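Local coordinates for protein sugar kinase (Agrobacterium tumefaciens, PDB 2RBC) that probably transfers a phosphate group from ATP to a sugar, as a ribokinase-like kinase of the pfkB family, at residues 228-231 / 232-236; 64-68 / 69-73; 288-291 / 292-296. All blocks are in the same frame, centred on the assembly; numbering follows the deposited sequence.

Contact 1. Residues 228-231 / 232-236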
# COMPACT_ATOMS: atom_id res chain seq x y z
N PRO A 228 23.13 33.70 5.13
CA PRO A 228 23.16 35.15 4.94
C PRO A 228 21.97 35.75 4.17
O PRO A 228 21.43 36.78 4.58
CB PRO A 228 24.51 35.40 4.25
CG PRO A 228 25.34 34.26 4.70
CD PRO A 228 24.42 33.09 4.77
N VAL A 229 21.54 35.06 3.11
CA VAL A 229 20.46 35.54 2.27
C VAL A 229 19.12 35.37 2.99
O VAL A 229 18.29 36.26 2.96
CB VAL A 229 20.38 34.81 0.90
CG1 VAL A 229 19.56 35.68 -0.09
CG2 VAL A 229 21.76 34.55 0.35
N LEU A 230 18.93 34.23 3.65
CA LEU A 230 17.68 33.94 4.30
C LEU A 230 17.51 34.87 5.52
O LEU A 230 16.41 35.34 5.77
CB LEU A 230 17.59 32.45 4.70
CG LEU A 230 17.43 31.44 3.56
CD1 LEU A 230 17.53 29.98 4.09
CD2 LEU A 230 16.07 31.71 2.85
N HIS A 231 18.58 35.16 6.24
CA HIS A 231 18.49 36.12 7.31
C HIS A 231 18.08 37.52 6.81
O HIS A 231 17.24 38.18 7.39
CB HIS A 231 19.80 36.25 8.08
CG HIS A 231 19.78 37.40 9.03
ND1 HIS A 231 19.02 37.39 10.18
CD2 HIS A 231 20.32 38.64 8.94
CE1 HIS A 231 19.14 38.56 10.78
NE2 HIS A 231 19.94 39.33 10.06
N ALA A 232 18.71 37.96 5.73
CA ALA A 232 18.47 39.27 5.18
C ALA A 232 17.03 39.39 4.73
O ALA A 232 16.44 40.44 4.90
CB ALA A 232 19.43 39.58 4.03
N ARG A 233 16.47 38.33 4.16
CA ARG A 233 15.08 38.31 3.71
C ARG A 233 14.06 38.36 4.87
O ARG A 233 13.01 38.96 4.74
CB ARG A 233 14.80 37.10 2.84
CG ARG A 233 15.45 37.18 1.49
CD ARG A 233 15.05 35.98 0.67
NE ARG A 233 15.82 35.93 -0.56
CZ ARG A 233 15.77 34.92 -1.43
NH1 ARG A 233 15.02 33.87 -1.17
NH2 ARG A 233 16.52 34.96 -2.51
N TYR A 234 14.40 37.70 5.96
CA TYR A 234 13.54 37.52 7.13
C TYR A 234 14.31 37.89 8.42
O TYR A 234 14.52 37.04 9.29
CB TYR A 234 13.10 36.07 7.20
CG TYR A 234 12.52 35.55 5.92
CD1 TYR A 234 11.37 36.10 5.38
CD2 TYR A 234 13.14 34.52 5.24
CE1 TYR A 234 10.85 35.63 4.18
CE2 TYR A 234 12.63 34.04 4.06
CZ TYR A 234 11.48 34.58 3.54
OH TYR A 234 10.99 34.08 2.36
N PRO A 235 14.78 39.14 8.52
CA PRO A 235 15.77 39.47 9.54
C PRO A 235 15.29 39.41 11.00
O PRO A 235 16.10 39.32 11.90
CB PRO A 235 16.21 40.90 9.16
CG PRO A 235 15.03 41.47 8.48
CD PRO A 235 14.48 40.31 7.67
N GLN A 236 13.99 39.46 11.20
CA GLN A 236 13.37 39.40 12.52
C GLN A 236 12.93 37.98 12.89
O GLN A 236 12.26 37.78 13.91
CB GLN A 236 12.16 40.34 12.51
CG GLN A 236 11.42 40.54 13.82
CD GLN A 236 9.97 41.09 13.59
OE1 GLN A 236 9.20 40.60 12.72
NE2 GLN A 236 9.63 42.11 14.37
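Arg233 reaches back along Val229, one helical turn earlier, and the two side chains run alongside one another in the same direction. Starting at the root of the arginine, CB sits 3.6 Å from Val229 O and also lies over the centre of the Tyr234 ring on one of its faces. CG comes closer still to the same carbonyl, 3.3 Å from Val229 O, because it stands anti to its own carbonyl carbon (chi1 -71°). CD follows at the margin of contact with that oxygen. From there the extended chain carries NE to 3.8 Å from Val229 CG1, with CZ and NH2 also near the same methyl. The far end, NH1, is tied to Leu217 O, so the guanidinium spans from helix 223-233 to the end of helix 211-218.

This is the C-terminal turn of helix 223-233, packed in the Rossmann-like alpha/beta body of the ribokinase fold. Arg233 N donates to Val229 O, Ala232 N to Pro228 O, and Tyr234 N to Leu230 O at 3.1 Å; Tyr234 N also makes a weak bond to His231 O. Tyr234 then leaves helical geometry, and Pro235, which has no N-H to give, stops the ladder: its N lies 2.9 Å from His231 O without bonding to it. Pro235 instead lays its CA over one face of the His231 ring, 4.1 Å from the ring centroid, a CH-pi contact in which the proline side chain stands roughly perpendicular to that of the histidine. On the inner side, Leu230 CD2 meets Tyr234 CE2 at 4.3 Å, and both residues rest on Ile239 of strand 238-242.

Contact 2. Residues 64-68 / 69-73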
# COMPACT_ATOMS: atom_id res chain seq x y z
N ILE A 64 2.17 2.42 8.95
CA ILE A 64 2.30 3.45 9.95
C ILE A 64 1.69 4.78 9.47
O ILE A 64 1.96 5.26 8.37
CB ILE A 64 3.79 3.58 10.48
CG1 ILE A 64 3.86 4.56 11.65
CG2 ILE A 64 4.83 3.87 9.38
CD1 ILE A 64 5.15 4.40 12.47
N ALA A 65 0.85 5.38 10.31
CA ALA A 65 0.32 6.70 10.02
C ALA A 65 1.38 7.73 10.42
O ALA A 65 1.87 7.75 11.55
CB ALA A 65 -1.01 6.99 10.79
N GLU A 66 1.78 8.52 9.44
CA GLU A 66 2.81 9.49 9.63
C GLU A 66 2.63 10.61 8.61
O GLU A 66 1.52 10.95 8.28
CB GLU A 66 4.20 8.78 9.64
CG GLU A 66 4.56 8.03 8.36
CD GLU A 66 5.84 7.24 8.50
OE1 GLU A 66 6.41 7.20 9.62
OE2 GLU A 66 6.33 6.71 7.49
N GLY A 67 3.69 11.24 8.13
CA GLY A 67 3.56 12.52 7.42
C GLY A 67 4.26 13.58 8.25
O GLY A 67 4.51 13.38 9.41
N MSE A 68 4.65 14.69 7.63
CA MSE A 68 5.48 15.67 8.32
C MSE A 68 4.88 16.13 9.64
O MSE A 68 5.50 15.96 10.67
CB MSE A 68 5.76 16.85 7.42
CG MSE A 68 6.56 16.45 6.19
SE MSE A 68 6.68 17.94 4.93
CE MSE A 68 4.83 18.04 4.29
N ALA A 69 3.68 16.71 9.62
CA ALA A 69 3.08 17.18 10.89
C ALA A 69 2.81 16.06 11.90
O ALA A 69 2.92 16.25 13.12
CB ALA A 69 1.80 17.97 10.66
N SER A 70 2.41 14.91 11.39
CA SER A 70 1.97 13.81 12.26
C SER A 70 3.18 13.25 13.04
O SER A 70 3.09 12.93 14.21
CB SER A 70 1.33 12.70 11.42
OG SER A 70 0.10 13.14 10.93
N SER A 71 4.29 13.11 12.33
CA SER A 71 5.51 12.61 12.91
C SER A 71 6.13 13.62 13.91
O SER A 71 6.70 13.25 14.92
CB SER A 71 6.51 12.31 11.77
OG SER A 71 6.10 11.18 11.00
N ALA A 72 6.05 14.90 13.57
CA ALA A 72 6.45 15.99 14.45
C ALA A 72 5.61 15.91 15.72
O ALA A 72 6.15 16.01 16.83
CB ALA A 72 6.27 17.39 13.75
N ALA A 73 4.30 15.74 15.57
CA ALA A 73 3.43 15.56 16.72
C ALA A 73 3.84 14.36 17.60
O ALA A 73 3.85 14.45 18.80
CB ALA A 73 1.93 15.48 16.30
O HOH W 1 6.79 11.11 8.09
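Ser71 N donates to Gly67 O at 2.9 Å, with an N-H...O angle of 164°, and Ala72 N donates to Met68 O in the same manner one residue on. These two backbone bonds form the first turn of helix 68-78, with Gly67 in the N-cap position. Having no side chain, the glycine can take its positive phi of 115°, where a CB would press against Glu66 O; this lets the chain swing from extended strand into helix within one residue.

Water joins the two segments as well. One molecule accepts from Gly67 N at 3.1 Å and lies 3.0 Å from Ser71 OG, bridging the peptide N-H at the end of the strand to the serine hydroxyl of the first helical turn.

Two close approaches are van der Waals contacts. Ser71 OG, turned anti to its carbonyl carbon (chi1 -70°), points back at the strand and rests 3.3 Å from Glu66 CB. Ser70 CB packs 3.6 Å from Glu66 O.

Polar partners beyond the turn hold the side-chain ends. The Ser70 hydroxyl is bonded to Ala37 O. Glu66 OE1 accepts from the backbone N-H of Arg313, and OE2 lies close to Asp41 OD2. A glycerol, probably from the crystallisation liquor, lies about 4 Å from the Glu66 side chain and may mark a pocket.

The turn thus joins strand 60-66, an outermost strand, within this chain, of the four-stranded sheet, to helix 68-78, whose Ala69 and Ser70 pack on Leu85 of strand 82-90, while Met68 and Ser71 touch Asp276 of helix 274-287.

Contact 3. Residues 288-291 / 292-296. With SO4 (sulfate ion), chain C.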
# COMPACT_ATOMS: atom_id res chain seq x y z
N GLU A 288 9.16 25.17 25.64
CA GLU A 288 9.86 25.13 26.92
C GLU A 288 10.79 26.33 27.23
O GLU A 288 11.31 26.40 28.32
CB GLU A 288 10.70 23.84 27.02
CG GLU A 288 9.93 22.57 26.95
CD GLU A 288 10.80 21.31 27.03
OE1 GLU A 288 12.06 21.41 27.07
OE2 GLU A 288 10.18 20.21 27.08
N GLY A 289 11.04 27.22 26.26
CA GLY A 289 11.87 28.38 26.46
C GLY A 289 13.35 28.07 26.42
O GLY A 289 14.16 28.75 27.05
N MSE A 290 13.73 27.04 25.69
CA MSE A 290 15.12 26.60 25.67
C MSE A 290 15.97 27.53 24.81
O MSE A 290 15.50 28.04 23.81
CB MSE A 290 15.19 25.18 25.10
CG MSE A 290 16.46 24.50 25.41
SE MSE A 290 16.39 22.63 24.85
CE MSE A 290 14.89 22.16 25.93
N GLN A 291 17.23 27.74 25.20
CA GLN A 291 18.18 28.46 24.35
C GLN A 291 18.38 27.76 23.02
O GLN A 291 18.23 26.54 22.91
CB GLN A 291 19.52 28.65 25.06
CG GLN A 291 19.43 29.53 26.30
CD GLN A 291 18.81 30.89 26.00
OE1 GLN A 291 19.35 31.67 25.21
NE2 GLN A 291 17.65 31.17 26.61
N SER A 292 18.70 28.55 22.00
CA SER A 292 18.75 28.06 20.61
C SER A 292 19.73 26.92 20.38
O SER A 292 19.36 25.89 19.80
CB SER A 292 19.10 29.21 19.67
OG SER A 292 18.08 30.18 19.74
N ARG A 293 20.96 27.06 20.85
CA ARG A 293 21.94 25.99 20.63
C ARG A 293 21.52 24.70 21.36
O ARG A 293 21.54 23.62 20.76
CB ARG A 293 23.37 26.41 21.00
CG ARG A 293 24.39 25.30 20.71
CD ARG A 293 25.83 25.72 21.04
NE ARG A 293 26.30 26.73 20.10
CZ ARG A 293 26.71 26.48 18.86
NH1 ARG A 293 26.75 25.25 18.38
NH2 ARG A 293 27.13 27.48 18.10
N ALA A 294 21.09 24.82 22.62
CA ALA A 294 20.53 23.65 23.37
C ALA A 294 19.40 22.95 22.60
O ALA A 294 19.34 21.71 22.53
CB ALA A 294 20.05 24.11 24.74
N ALA A 295 18.52 23.75 22.01
CA ALA A 295 17.38 23.25 21.25
C ALA A 295 17.82 22.58 19.95
O ALA A 295 17.29 21.55 19.57
CB ALA A 295 16.43 24.36 20.97
N VAL A 296 18.79 23.15 19.26
CA VAL A 296 19.30 22.55 18.05
C VAL A 296 19.99 21.23 18.39
O VAL A 296 19.84 20.27 17.68
CB VAL A 296 20.23 23.48 17.31
CG1 VAL A 296 20.94 22.73 16.19
CG2 VAL A 296 19.47 24.70 16.76
S SO4 C . 25.87 30.19 20.31
O1 SO4 C . 25.18 31.44 20.58
O2 SO4 C . 25.20 29.57 19.17
O3 SO4 C . 27.27 30.46 19.99
O4 SO4 C . 25.78 29.34 21.50
O HOH W 2 15.68 30.08 21.14
O HOH W 3 19.29 31.36 22.63
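Met290, a selenomethionine here, folds its side chain against the first turn of helix 292-307, and this is the close-packed part of the contact. Its CG is anti to the backbone N (chi1 -163°), which brings it to 3.7 Å from Ala294 CB. With chi2 extended, SE settles 3.7 Å from Ala295 N and a little farther from that residue's CB; the bend at chi3 turns only the terminal CE. Gln291, at the N-cap position, accepts from Ala295 N through its backbone O at 2.9 Å, closing the first turn of the helix.

The other side is wet. One water donates to Gln291 OE1 and accepts from Ser292 N at 2.9 Å, so the cap side chain serves the first helical N-H through solvent. A second donates to Ser292 OG at 2.8 Å and only weakly to Met290 O; the same hydroxyl also bonds Glu252. Farther round, Arg293 NE donates to sulfate O4 at 3.0 Å, NH2 reaches O2 weakly, and O3 lies in the plane at the guanidinium edge. The ion probably came from the crystallisation liquor.

Just before, Gly289 ends helix 274-287 in a Schellman motif, so the segment is a tight link between two helices. Ala295 and Met290 pack back on Ala285 of that helix, while Arg293 and Val296 face strands 248-251 and 258-261, where Arg293 NH1 bonds Phe260 O and Gln261 OE1.

In the fold
Along the chain the order is contact 2, contact 1, contact 3, all local turns at helix ends. Contacts 2 and 3 open helices 68-78 and 292-307; contact 1 closes helix 223-233. None touches another: the centres of contacts 1 and 2 are about 29 Å apart. Contact 2 lies deepest, where strand 60-66 of the small four-stranded sheet runs into a helix packed on strand 82-90 of the large sheet. Kinases of the pfkB family hold their sugar near this junction, and the bound glycerol is consistent with a pocket there. Contacts 1 and 3 are peripheral, beside neighbouring strands 238-242 and 248-251. Helix 274-287 connects contacts 2 and 3: Asp276 near its start meets contact 2, and contact 3 follows its end.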